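Local coordinates for protein ATP-dependent kinase YFH7 (Saccharomyces cerevisiae, PDB 2GA8) that acts as an ATP-dependent P-loop kinase that could take part in assembling the endoplasmic reticulum membrane, at residues L12-L15 / D16-E20; N85-A88 / E89-E92; R169-D172 / L173-D176; E224-S227 / K228-Q232; D298-A301 / T302-R305. All coordinates share one frame; numbering follows the deposited sequence.

Contact 1 (L12-L15 / D16-E20); sequences LQLL and DNRIE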
loop_
_atom_site.group_PDB
_atom_site.type_symbol
_atom_site.label_atom_id
_atom_site.label_comp_id
_atom_site.label_asym_id
_atom_site.label_seq_id
_atom_site.Cartn_x
_atom_site.Cartn_y
_atom_site.Cartn_z
ATOM N N LEU A 12 -7.237 7.448 15.284
ATOM C CA LEU A 12 -8.331 8.406 15.395
ATOM C C LEU A 12 -7.866 9.708 16.037
ATOM O O LEU A 12 -8.385 10.779 15.731
ATOM C CB LEU A 12 -9.490 7.811 16.203
ATOM C CG LEU A 12 -10.179 6.606 15.557
ATOM C CD1 LEU A 12 -11.329 6.135 16.436
ATOM C CD2 LEU A 12 -10.694 6.993 14.181
ATOM N N GLN A 13 -6.886 9.621 16.928
ATOM C CA GLN A 13 -6.390 10.824 17.577
ATOM C C GLN A 13 -5.679 11.719 16.572
ATOM O O GLN A 13 -5.845 12.939 16.587
ATOM C CB GLN A 13 -5.440 10.465 18.716
ATOM C CG GLN A 13 -4.862 11.672 19.423
ATOM C CD GLN A 13 -4.182 11.298 20.719
ATOM O OE1 GLN A 13 -3.215 10.533 20.729
ATOM N NE2 GLN A 13 -4.689 11.829 21.826
ATOM N N LEU A 14 -4.888 11.110 15.697
ATOM C CA LEU A 14 -4.167 11.882 14.691
ATOM C C LEU A 14 -5.141 12.455 13.670
ATOM O O LEU A 14 -5.029 13.616 13.283
ATOM C CB LEU A 14 -3.118 11.021 13.986
ATOM C CG LEU A 14 -2.286 11.773 12.932
ATOM C CD1 LEU A 14 -1.672 13.021 13.554
ATOM C CD2 LEU A 14 -1.200 10.871 12.389
ATOM N N LEU A 15 -6.107 11.650 13.240
ATOM C CA LEU A 15 -7.078 12.140 12.271
ATOM C C LEU A 15 -7.798 13.347 12.854
ATOM O O LEU A 15 -7.987 14.353 12.179
ATOM C CB LEU A 15 -8.097 11.050 11.915
ATOM C CG LEU A 15 -9.203 11.459 10.935
ATOM C CD1 LEU A 15 -8.591 11.955 9.634
ATOM C CD2 LEU A 15 -10.121 10.275 10.667
ATOM N N ASP A 16 -8.186 13.251 14.120
ATOM C CA ASP A 16 -8.885 14.360 14.759
ATOM C C ASP A 16 -7.998 15.596 14.846
ATOM O O ASP A 16 -8.450 16.712 14.614
ATOM C CB ASP A 16 -9.346 13.968 16.159
ATOM C CG ASP A 16 -10.229 15.026 16.784
ATOM O OD1 ASP A 16 -11.362 15.208 16.295
ATOM O OD2 ASP A 16 -9.786 15.683 17.748
ATOM N N ASN A 17 -6.733 15.391 15.188
ATOM C CA ASN A 17 -5.787 16.496 15.293
ATOM C C ASN A 17 -5.508 17.170 13.952
ATOM O O ASN A 17 -5.235 18.369 13.899
ATOM C CB ASN A 17 -4.471 16.001 15.894
ATOM C CG ASN A 17 -4.447 16.108 17.405
ATOM O OD1 ASN A 17 -3.682 15.416 18.077
ATOM N ND2 ASN A 17 -5.278 16.996 17.947
ATOM N N ARG A 18 -5.600 16.402 12.872
ATOM C CA ARG A 18 -5.322 16.918 11.532
ATOM C C ARG A 18 -6.568 17.108 10.672
ATOM O O ARG A 18 -6.468 17.354 9.472
ATOM C CB ARG A 18 -4.359 15.959 10.821
ATOM C CG ARG A 18 -3.085 15.673 11.596
ATOM C CD ARG A 18 -2.209 16.912 11.691
ATOM N NE ARG A 18 -1.797 17.364 10.365
ATOM C CZ ARG A 18 -0.998 18.401 10.136
ATOM N NH1 ARG A 18 -0.517 19.111 11.150
ATOM N NH2 ARG A 18 -0.667 18.719 8.893
ATOM N N ILE A 19 -7.737 17.013 11.294
ATOM C CA ILE A 19 -9.017 17.131 10.604
ATOM C C ILE A 19 -9.174 18.355 9.695
ATOM O O ILE A 19 -9.824 18.278 8.649
ATOM C CB ILE A 19 -10.178 17.118 11.629
ATOM C CG1 ILE A 19 -11.485 16.743 10.929
ATOM C CG2 ILE A 19 -10.295 18.478 12.309
ATOM C CD1 ILE A 19 -11.505 15.318 10.404
ATOM N N GLU A 20 -8.586 19.479 10.089
ATOM C CA GLU A 20 -8.680 20.700 9.298
ATOM C C GLU A 20 -7.479 20.898 8.378
ATOM O O GLU A 20 -7.480 21.797 7.540
ATOM C CB GLU A 20 -8.813 21.918 10.223
ATOM C CG GLU A 20 -10.149 22.010 10.953
ATOM C CD GLU A 20 -10.188 23.137 11.972
ATOM O OE1 GLU A 20 -9.933 24.301 11.593
ATOM O OE2 GLU A 20 -10.475 22.857 13.155
#
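The carboxamides of Gln13 and Asn17, one helical turn apart, run side by side in the same direction with their planes only 7° apart, yet they do not stack closely: the nearest approach of the two side chains is Gln13 CG to Asn17 OD1, 4.1 Å. Next to them, Leu14 and Arg18 form a second pair along the helix. The leucine methyl CD1 rests 3.6 Å from Arg18 CG, which chi1 of -54° sets beside the arginine's own backbone N and back over the preceding turn, where it also packs against Leu14 O. Further out the arginine chain bends twice, and its NE is hydrogen-bonded to Asn22 OD1, beyond the helix.

The backbone records the end of the helix. Asp16 N and Asn17 N donate to Leu12 O and Gln13 O in regular i to i+4 bonds, each 3.0 Å long. Arg18 N still reaches Leu14 O at 2.9 Å but also makes a weak bond to Leu15 O, and Arg18 is the first residue to leave helical geometry. Helix 4-17 thus finishes alongside helix 222-227: Leu12 touches Phe223, Asp16 OD1 forms a salt bridge with Lys225 NZ, and Ile19 packs on the same lysine.

Contact 2 (N85-A88 / E89-E92); sequences NKVA and EMIE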
loop_
_atom_site.group_PDB
_atom_site.type_symbol
_atom_site.label_atom_id
_atom_site.label_comp_id
_atom_site.label_asym_id
_atom_site.label_seq_id
_atom_site.Cartn_x
_atom_site.Cartn_y
_atom_site.Cartn_z
ATOM N N ASN A 85 -0.328 5.572 -29.598
ATOM C CA ASN A 85 0.515 4.616 -30.308
ATOM C C ASN A 85 1.321 3.755 -29.338
ATOM O O ASN A 85 1.412 2.535 -29.501
ATOM C CB ASN A 85 1.455 5.345 -31.281
ATOM C CG ASN A 85 2.358 6.356 -30.591
ATOM O OD1 ASN A 85 1.888 7.319 -29.986
ATOM N ND2 ASN A 85 3.664 6.140 -30.686
ATOM N N LYS A 86 1.898 4.394 -28.325
ATOM C CA LYS A 86 2.695 3.687 -27.328
ATOM C C LYS A 86 1.826 2.786 -26.453
ATOM O O LYS A 86 2.270 1.729 -26.008
ATOM C CB LYS A 86 3.458 4.693 -26.462
ATOM C CG LYS A 86 4.547 5.448 -27.212
ATOM C CD LYS A 86 5.675 4.515 -27.627
ATOM C CE LYS A 86 6.738 5.244 -28.438
ATOM N NZ LYS A 86 6.207 5.715 -29.746
ATOM N N VAL A 87 0.588 3.206 -26.209
ATOM C CA VAL A 87 -0.336 2.416 -25.406
ATOM C C VAL A 87 -0.609 1.093 -26.109
ATOM O O VAL A 87 -0.599 0.030 -25.488
ATOM C CB VAL A 87 -1.680 3.154 -25.195
ATOM C CG1 VAL A 87 -2.663 2.250 -24.469
ATOM C CG2 VAL A 87 -1.455 4.428 -24.399
ATOM N N ALA A 88 -0.851 1.163 -27.415
ATOM C CA ALA A 88 -1.123 -0.033 -28.200
ATOM C C ALA A 88 0.082 -0.969 -28.169
ATOM O O ALA A 88 -0.064 -2.181 -28.015
ATOM C CB ALA A 88 -1.454 0.354 -29.641
ATOM N N GLU A 89 1.274 -0.399 -28.312
ATOM C CA GLU A 89 2.503 -1.184 -28.295
ATOM C C GLU A 89 2.632 -1.961 -26.986
ATOM O O GLU A 89 2.910 -3.159 -26.987
ATOM C CB GLU A 89 3.715 -0.266 -28.469
ATOM C CG GLU A 89 5.044 -1.001 -28.527
ATOM C CD GLU A 89 6.225 -0.058 -28.657
ATOM O OE1 GLU A 89 6.237 0.751 -29.607
ATOM O OE2 GLU A 89 7.143 -0.129 -27.812
ATOM N N MET A 90 2.436 -1.265 -25.869
ATOM C CA MET A 90 2.522 -1.889 -24.550
ATOM C C MET A 90 1.544 -3.046 -24.432
ATOM O O MET A 90 1.905 -4.133 -23.983
ATOM C CB MET A 90 2.219 -0.863 -23.455
ATOM C CG MET A 90 1.919 -1.483 -22.094
ATOM S SD MET A 90 1.340 -0.261 -20.913
ATOM C CE MET A 90 -0.366 -0.070 -21.428
ATOM N N ILE A 91 0.300 -2.801 -24.829
ATOM C CA ILE A 91 -0.738 -3.822 -24.779
ATOM C C ILE A 91 -0.343 -4.998 -25.659
ATOM O O ILE A 91 -0.530 -6.157 -25.290
ATOM C CB ILE A 91 -2.093 -3.269 -25.273
ATOM C CG1 ILE A 91 -2.553 -2.126 -24.364
ATOM C CG2 ILE A 91 -3.128 -4.385 -25.302
ATOM C CD1 ILE A 91 -2.785 -2.538 -22.926
ATOM N N GLU A 92 0.202 -4.689 -26.829
ATOM C CA GLU A 92 0.630 -5.723 -27.760
ATOM C C GLU A 92 1.756 -6.542 -27.134
ATOM O O GLU A 92 1.888 -7.736 -27.401
ATOM C CB GLU A 92 1.100 -5.084 -29.067
ATOM C CG GLU A 92 1.527 -6.077 -30.134
ATOM C CD GLU A 92 1.857 -5.401 -31.448
ATOM O OE1 GLU A 92 0.963 -4.732 -32.009
ATOM O OE2 GLU A 92 3.006 -5.535 -31.920
#
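Glu92 N donates to Ala88 O at 2.8 Å, the shortest of four successive i to i+4 backbone bonds that join residues 85-88 to residues 89-92. The other three are longer, with Met90 N to Lys86 O and Ile91 N to Val87 O both 3.0 Å and Glu89 N to Asn85 O 3.2 Å. The Ile91 bond is almost straight (N-H...O 168°); with four unbroken i to i+4 bonds the segment is regular alpha helix.

Side-chain contacts between neighbouring turns are loose by comparison. Val87 CG1 lies 4.4 Å from Ile91 CG1 and has Met90 CE at a similar distance, making a small apolar strip on one flank. Ile91 CG1 is turned beside its own backbone N (chi1 -62°), which brings it back over the previous turn to within 3.1 Å of Val87 O. In Met90 the chain is extended as far as SD and bends at the last torsion, chi3 78°, carrying CE round toward the valine. On the polar flank, Lys86 NZ and Glu89 OE1 carry opposite charges but stand 5.0 Å apart, too far for a direct ion pair.

Val87 and Met90 both pack on Tyr111 of strand 109-111, and Met90 also meets Phe97 and Thr130. This is the pattern of an amphipathic helix in a beta-alpha-beta unit: helix 84-92 connects strands 80-81 and 109-111, with much of its surface exposed.

Contact 3 (R169-D172 / L173-D176); sequences RCLD and LFKD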
loop_
_atom_site.group_PDB
_atom_site.type_symbol
_atom_site.label_atom_id
_atom_site.label_comp_id
_atom_site.label_asym_id
_atom_site.label_seq_id
_atom_site.Cartn_x
_atom_site.Cartn_y
_atom_site.Cartn_z
ATOM N N ARG A 169 5.756 -12.751 -15.743
ATOM C CA ARG A 169 6.202 -12.518 -17.114
ATOM C C ARG A 169 7.147 -11.324 -17.144
ATOM O O ARG A 169 8.025 -11.233 -17.998
ATOM C CB ARG A 169 5.014 -12.263 -18.045
ATOM C CG ARG A 169 5.432 -11.975 -19.484
ATOM C CD ARG A 169 4.250 -11.899 -20.451
ATOM N NE ARG A 169 3.636 -13.202 -20.700
ATOM C CZ ARG A 169 2.753 -13.790 -19.896
ATOM N NH1 ARG A 169 2.364 -13.194 -18.775
ATOM N NH2 ARG A 169 2.259 -14.979 -20.213
ATOM N N CYS A 170 6.958 -10.404 -16.206
ATOM C CA CYS A 170 7.810 -9.232 -16.120
ATOM C C CYS A 170 9.195 -9.691 -15.653
ATOM O O CYS A 170 10.222 -9.256 -16.174
ATOM C CB CYS A 170 7.211 -8.235 -15.123
ATOM S SG CYS A 170 7.938 -6.592 -15.167
ATOM N N LEU A 171 9.216 -10.584 -14.672
ATOM C CA LEU A 171 10.476 -11.091 -14.144
ATOM C C LEU A 171 11.247 -11.877 -15.204
ATOM O O LEU A 171 12.470 -12.000 -15.121
ATOM C CB LEU A 171 10.220 -11.966 -12.914
ATOM C CG LEU A 171 9.563 -11.275 -11.710
ATOM C CD1 LEU A 171 9.386 -12.281 -10.590
ATOM C CD2 LEU A 171 10.419 -10.100 -11.240
ATOM N N ASP A 172 10.537 -12.398 -16.203
ATOM C CA ASP A 172 11.180 -13.158 -17.276
ATOM C C ASP A 172 11.994 -12.248 -18.187
ATOM O O ASP A 172 12.805 -12.718 -18.986
ATOM C CB ASP A 172 10.140 -13.892 -18.129
ATOM C CG ASP A 172 9.402 -14.968 -17.359
ATOM O OD1 ASP A 172 10.060 -15.725 -16.618
ATOM O OD2 ASP A 172 8.165 -15.065 -17.507
ATOM N N LEU A 173 11.762 -10.947 -18.072
ATOM C CA LEU A 173 12.463 -9.975 -18.896
ATOM C C LEU A 173 13.707 -9.419 -18.211
ATOM O O LEU A 173 14.458 -8.652 -18.810
ATOM C CB LEU A 173 11.518 -8.831 -19.266
ATOM C CG LEU A 173 10.279 -9.240 -20.066
ATOM C CD1 LEU A 173 9.355 -8.044 -20.236
ATOM C CD2 LEU A 173 10.706 -9.798 -21.418
ATOM N N PHE A 174 13.920 -9.797 -16.956
ATOM C CA PHE A 174 15.094 -9.333 -16.223
ATOM C C PHE A 174 16.346 -9.775 -16.970
ATOM O O PHE A 174 16.355 -10.835 -17.596
ATOM C CB PHE A 174 15.107 -9.912 -14.807
ATOM C CG PHE A 174 14.501 -9.006 -13.772
ATOM C CD1 PHE A 174 13.264 -8.406 -13.983
ATOM C CD2 PHE A 174 15.165 -8.764 -12.573
ATOM C CE1 PHE A 174 12.699 -7.578 -13.009
ATOM C CE2 PHE A 174 14.607 -7.941 -11.597
ATOM C CZ PHE A 174 13.371 -7.348 -11.816
ATOM N N LYS A 175 17.399 -8.967 -16.906
ATOM C CA LYS A 175 18.646 -9.301 -17.584
ATOM C C LYS A 175 19.084 -10.700 -17.166
ATOM O O LYS A 175 19.778 -11.397 -17.907
ATOM C CB LYS A 175 19.735 -8.281 -17.237
ATOM C CG LYS A 175 21.027 -8.464 -18.023
ATOM C CD LYS A 175 20.789 -8.329 -19.521
ATOM C CE LYS A 175 22.057 -8.620 -20.310
ATOM N NZ LYS A 175 21.830 -8.542 -21.782
ATOM N N ASP A 176 18.664 -11.106 -15.972
ATOM C CA ASP A 176 18.991 -12.423 -15.444
ATOM C C ASP A 176 17.715 -13.076 -14.909
ATOM O O ASP A 176 17.470 -13.089 -13.702
ATOM C CB ASP A 176 20.028 -12.298 -14.328
ATOM C CG ASP A 176 20.529 -13.642 -13.849
ATOM O OD1 ASP A 176 21.054 -14.411 -14.681
ATOM O OD2 ASP A 176 20.401 -13.929 -12.643
#
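Leu171 and Phe174 point the same way from a tight turn, and the methyl CD2 of the leucine approaches the phenyl ring in an off-centre CH-pi contact, 4.3 Å from the ring centroid and 29° off its normal. The nearest ring atom is CE1, 3.8 Å from CD2. Cys170 O lies at the ring's edge, near its plane, with CD1 as its neighbour. Leu173 turns back toward the helix: its chi1 of -61° sets CG beside the backbone N and 3.7 Å from Arg169 O.

Two backbone bonds shape the turn that presents these side chains. Leu173 N donates to Cys170 O at 3.0 Å, and Phe174 N closes the turn on Leu171 O at 3.2 Å. Both N-H groups reach their oxygens from well above the carbonyl planes.

In the next shell, Ala180 of helix 178-181 touches both Leu171 and Phe174, while Leu173 packs on Leu96. A mercury ion lies about 3 Å from the side chain of Cys170. Asp176, just before the turn into the next helix, caps a backbone N there, and its OD2 is also hydrogen-bonded to Thr179 OG1. Residues 171-174 thus form a type I beta turn that carries the chain out of helix 168-171 towards helix 178-181.

Contact 4 (E224-S227 / K228-Q232); sequences EKLS and KTFSQ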
loop_
_atom_site.group_PDB
_atom_site.type_symbol
_atom_site.label_atom_id
_atom_site.label_comp_id
_atom_site.label_asym_id
_atom_site.label_seq_id
_atom_site.Cartn_x
_atom_site.Cartn_y
_atom_site.Cartn_z
ATOM N N GLU A 224 -18.019 12.861 13.961
ATOM C CA GLU A 224 -18.917 13.944 13.572
ATOM C C GLU A 224 -18.175 14.855 12.590
ATOM O O GLU A 224 -18.697 15.221 11.533
ATOM C CB GLU A 224 -19.327 14.756 14.806
ATOM C CG GLU A 224 -20.279 15.904 14.523
ATOM C CD GLU A 224 -21.718 15.449 14.404
ATOM O OE1 GLU A 224 -22.192 14.761 15.331
ATOM O OE2 GLU A 224 -22.375 15.783 13.393
ATOM N N LYS A 225 -16.944 15.207 12.943
ATOM C CA LYS A 225 -16.128 16.075 12.099
ATOM C C LYS A 225 -15.856 15.475 10.724
ATOM O O LYS A 225 -15.998 16.146 9.703
ATOM C CB LYS A 225 -14.793 16.361 12.786
ATOM C CG LYS A 225 -14.912 17.073 14.114
ATOM C CD LYS A 225 -13.543 17.219 14.740
ATOM C CE LYS A 225 -13.619 17.778 16.140
ATOM N NZ LYS A 225 -12.269 17.807 16.761
ATOM N N LEU A 226 -15.460 14.209 10.688
ATOM C CA LEU A 226 -15.172 13.586 9.407
ATOM C C LEU A 226 -16.429 13.446 8.548
ATOM O O LEU A 226 -16.383 13.637 7.330
ATOM C CB LEU A 226 -14.505 12.218 9.618
ATOM C CG LEU A 226 -15.311 11.025 10.124
ATOM C CD1 LEU A 226 -16.106 10.411 8.973
ATOM C CD2 LEU A 226 -14.352 9.987 10.704
ATOM N N SER A 227 -17.551 13.132 9.189
ATOM C CA SER A 227 -18.819 12.950 8.489
ATOM C C SER A 227 -19.287 14.198 7.755
ATOM O O SER A 227 -19.936 14.103 6.720
ATOM C CB SER A 227 -19.914 12.508 9.469
ATOM O OG SER A 227 -19.650 11.216 9.983
ATOM N N LYS A 228 -18.943 15.363 8.291
ATOM C CA LYS A 228 -19.348 16.629 7.691
ATOM C C LYS A 228 -18.313 17.203 6.728
ATOM O O LYS A 228 -18.517 18.280 6.178
ATOM C CB LYS A 228 -19.617 17.666 8.787
ATOM C CG LYS A 228 -20.733 17.308 9.759
ATOM C CD LYS A 228 -22.070 17.196 9.048
ATOM C CE LYS A 228 -23.210 17.005 10.037
ATOM N NZ LYS A 228 -24.497 16.748 9.335
ATOM N N THR A 229 -17.214 16.488 6.507
ATOM C CA THR A 229 -16.159 17.011 5.647
ATOM C C THR A 229 -15.708 16.160 4.460
ATOM O O THR A 229 -14.605 16.356 3.942
ATOM C CB THR A 229 -14.923 17.377 6.493
ATOM O OG1 THR A 229 -14.524 16.244 7.274
ATOM C CG2 THR A 229 -15.250 18.540 7.428
ATOM N N PHE A 230 -16.545 15.220 4.036
ATOM C CA PHE A 230 -16.226 14.397 2.879
ATOM C C PHE A 230 -16.265 15.363 1.699
ATOM O O PHE A 230 -17.032 16.332 1.715
ATOM C CB PHE A 230 -17.277 13.300 2.689
ATOM C CG PHE A 230 -17.199 12.192 3.703
ATOM C CD1 PHE A 230 -16.081 11.360 3.764
ATOM C CD2 PHE A 230 -18.264 11.951 4.572
ATOM C CE1 PHE A 230 -16.025 10.302 4.670
ATOM C CE2 PHE A 230 -18.218 10.894 5.481
ATOM C CZ PHE A 230 -17.098 10.066 5.531
ATOM N N SER A 231 -15.449 15.110 0.681
ATOM C CA SER A 231 -15.401 15.997 -0.476
ATOM C C SER A 231 -15.718 15.320 -1.809
ATOM O O SER A 231 -15.190 14.254 -2.123
ATOM C CB SER A 231 -14.026 16.657 -0.572
ATOM O OG SER A 231 -13.943 17.476 -1.726
ATOM N N GLN A 232 -16.575 15.964 -2.594
ATOM C CA GLN A 232 -16.957 15.438 -3.897
ATOM C C GLN A 232 -15.791 15.518 -4.889
ATOM O O GLN A 232 -15.824 14.886 -5.942
ATOM C CB GLN A 232 -18.150 16.233 -4.440
ATOM C CG GLN A 232 -18.813 15.625 -5.663
ATOM C CD GLN A 232 -19.350 14.229 -5.400
ATOM O OE1 GLN A 232 -20.047 13.996 -4.411
ATOM N NE2 GLN A 232 -19.033 13.295 -6.289
#
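Phe230 folds back from the start of its strand onto Leu226 and Ser227, in the last turn of the preceding helix. From CB the ring is directed by chi1 of -73°, which sets CG beside the backbone N and 4.0 Å from Leu226 O. CD2 comes next, 3.5 Å from Ser227 O, then CE2, beside Ser227 CA; at the tip CZ meets the leucine methyl Leu226 CD1 at 3.6 Å. The carbonyl oxygen Leu226 O stands over the centre of one ring face, 3.7 Å above the plane.

That oxygen is also an acceptor. Thr229 N donates to it at 3.1 Å from above the carbonyl plane, and Arg261 NH1 adds a further bond. Thr229 OG1 sits 2.8 Å from Lys225 O, with Leu226 O also near, and is bonded to Arg261 NH2; the threonine and the arginine thereby supply donors around the carbonyl end of the helix. Glu224 and Lys228 run side by side, Glu224 OE2 lying 3.7 Å from Lys228 CE, but Lys228 NZ pairs with Glu64 OE2 instead.

Helix 222-227 thus passes into strand 230-231 through a two-residue link. The strand runs parallel to strand 65-66, with Phe230 and Gln232 both bonded to the backbone of Asn66, while helix 47-58 contributes Tyr52 against Leu226 and Phe230.

Contact 5 (D298-A301 / T302-R305); sequences DYEA and TEER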
loop_
_atom_site.group_PDB
_atom_site.type_symbol
_atom_site.label_atom_id
_atom_site.label_comp_id
_atom_site.label_asym_id
_atom_site.label_seq_id
_atom_site.Cartn_x
_atom_site.Cartn_y
_atom_site.Cartn_z
ATOM N N ASP A 298 9.324 -12.244 16.934
ATOM C CA ASP A 298 9.767 -13.265 17.870
ATOM C C ASP A 298 10.395 -14.208 16.852
ATOM O O ASP A 298 9.685 -14.842 16.069
ATOM C CB ASP A 298 8.560 -13.927 18.541
ATOM C CG ASP A 298 8.940 -15.129 19.383
ATOM O OD1 ASP A 298 9.623 -16.039 18.859
ATOM O OD2 ASP A 298 8.546 -15.172 20.568
ATOM N N TYR A 299 11.721 -14.272 16.836
ATOM C CA TYR A 299 12.427 -15.097 15.866
ATOM C C TYR A 299 11.907 -16.525 15.711
ATOM O O TYR A 299 11.501 -16.928 14.622
ATOM C CB TYR A 299 13.917 -15.150 16.197
ATOM C CG TYR A 299 14.768 -15.614 15.037
ATOM C CD1 TYR A 299 15.184 -14.716 14.056
ATOM C CD2 TYR A 299 15.148 -16.952 14.908
ATOM C CE1 TYR A 299 15.960 -15.130 12.981
ATOM C CE2 TYR A 299 15.923 -17.379 13.828
ATOM C CZ TYR A 299 16.328 -16.457 12.873
ATOM O OH TYR A 299 17.123 -16.852 11.821
ATOM N N GLU A 300 11.933 -17.289 16.796
ATOM C CA GLU A 300 11.487 -18.677 16.754
ATOM C C GLU A 300 10.083 -18.887 16.201
ATOM O O GLU A 300 9.881 -19.725 15.319
ATOM C CB GLU A 300 11.589 -19.302 18.148
ATOM C CG GLU A 300 12.972 -19.845 18.472
ATOM C CD GLU A 300 13.319 -21.074 17.647
ATOM O OE1 GLU A 300 14.441 -21.605 17.801
ATOM O OE2 GLU A 300 12.468 -21.512 16.845
ATOM N N ALA A 301 9.117 -18.137 16.719
ATOM C CA ALA A 301 7.735 -18.265 16.268
ATOM C C ALA A 301 7.584 -17.868 14.805
ATOM O O ALA A 301 6.810 -18.470 14.062
ATOM C CB ALA A 301 6.822 -17.413 17.135
ATOM N N THR A 302 8.319 -16.845 14.390
ATOM C CA THR A 302 8.232 -16.394 13.015
ATOM C C THR A 302 8.924 -17.391 12.095
ATOM O O THR A 302 8.450 -17.665 10.992
ATOM C CB THR A 302 8.869 -15.007 12.850
ATOM O OG1 THR A 302 8.227 -14.087 13.741
ATOM C CG2 THR A 302 8.699 -14.515 11.418
ATOM N N GLU A 303 10.043 -17.940 12.554
ATOM C CA GLU A 303 10.778 -18.918 11.767
ATOM C C GLU A 303 9.866 -20.104 11.476
ATOM O O GLU A 303 9.804 -20.599 10.349
ATOM C CB GLU A 303 12.000 -19.404 12.539
ATOM C CG GLU A 303 12.826 -20.431 11.799
ATOM C CD GLU A 303 13.929 -20.994 12.663
ATOM O OE1 GLU A 303 13.616 -21.751 13.604
ATOM O OE2 GLU A 303 15.104 -20.670 12.408
ATOM N N GLU A 304 9.153 -20.554 12.503
ATOM C CA GLU A 304 8.250 -21.685 12.356
ATOM C C GLU A 304 7.101 -21.338 11.425
ATOM O O GLU A 304 6.712 -22.142 10.580
ATOM C CB GLU A 304 7.684 -22.108 13.713
ATOM C CG GLU A 304 6.735 -23.298 13.613
ATOM C CD GLU A 304 5.987 -23.560 14.900
ATOM O OE1 GLU A 304 5.185 -22.693 15.309
ATOM O OE2 GLU A 304 6.198 -24.632 15.503
ATOM N N ARG A 305 6.560 -20.133 11.589
ATOM C CA ARG A 305 5.448 -19.677 10.768
ATOM C C ARG A 305 5.810 -19.656 9.285
ATOM O O ARG A 305 5.055 -20.156 8.449
ATOM C CB ARG A 305 4.998 -18.283 11.229
ATOM C CG ARG A 305 3.751 -17.756 10.535
ATOM C CD ARG A 305 3.225 -16.478 11.186
ATOM N NE ARG A 305 2.765 -16.695 12.557
ATOM C CZ ARG A 305 3.544 -16.654 13.634
ATOM N NH1 ARG A 305 4.841 -16.397 13.516
ATOM N NH2 ARG A 305 3.027 -16.881 14.836
HETATM O O HOH W 1 6.692 -12.267 16.171
HETATM O O HOH W 2 4.743 -19.912 15.054
#
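Tyr299 and Glu303 cross at a slant, ring and carboxylate planes 66° apart, with Glu303 OE2 3.7 Å from Tyr299 CE2. The other oxygen of the same carboxylate, OE1, faces Glu300 OE2 at 3.4 Å. These two acidic groups lie side by side with their planes perpendicular, a like-charge approach that is probably eased by the salt bridge from Glu303 OE1 to Arg323 NH1.

At the start of the helix Asp298 is the N-cap: its OD1 accepts from Ala301 N at 3.0 Å, met from above the carboxylate plane. Its carbonyl oxygen is gripped twice by Thr302, through N and through OG1, the latter at 2.8 Å. Here chi1 of -57° places the hydroxyl beside the threonine's own backbone N and so over the previous turn. A water bonded to Asp298 N also gives OG1 a weak bond.

Arg305 bends at chi3 and curls its guanidinium back, with Thr302 CA in plane at its edge. NH1 comes 2.9 Å from Ala301 O, but at an angle too poor for a hydrogen bond. Ala301 O accepts from Arg305 N at 3.0 Å and from a second water, which also donates to Glu304 OE1.

The Arg305 side chain comes near Gly34, in the probable ATP-binding P-loop, and near a bound sulfate. Helix 299-312 follows strand 290-296 of the parallel sheet and packs on helix 319-328, where Phe326 meets Tyr299 edge-to-face and touches Thr302.

In the fold
The five contacts follow one another along the chain, each a local contact between residues a few positions apart, and only contacts 1 and 4 touch. Their centres are about 12 Å apart, where the end of helix 4-17 meets helix 222-227; Leu15 packs on Leu226 there, so segments some 200 residues apart in sequence are brought together on the same side of the chain's centre. Contacts 2 and 3 lie on the opposite side of that centre from contact 1, about 19 Å apart between centres. Contact 5 stands alone, about 32 Å or more from every other centre, beside the parallel five-stranded sheet and closest to the probable nucleotide site. The other four lie away from that site.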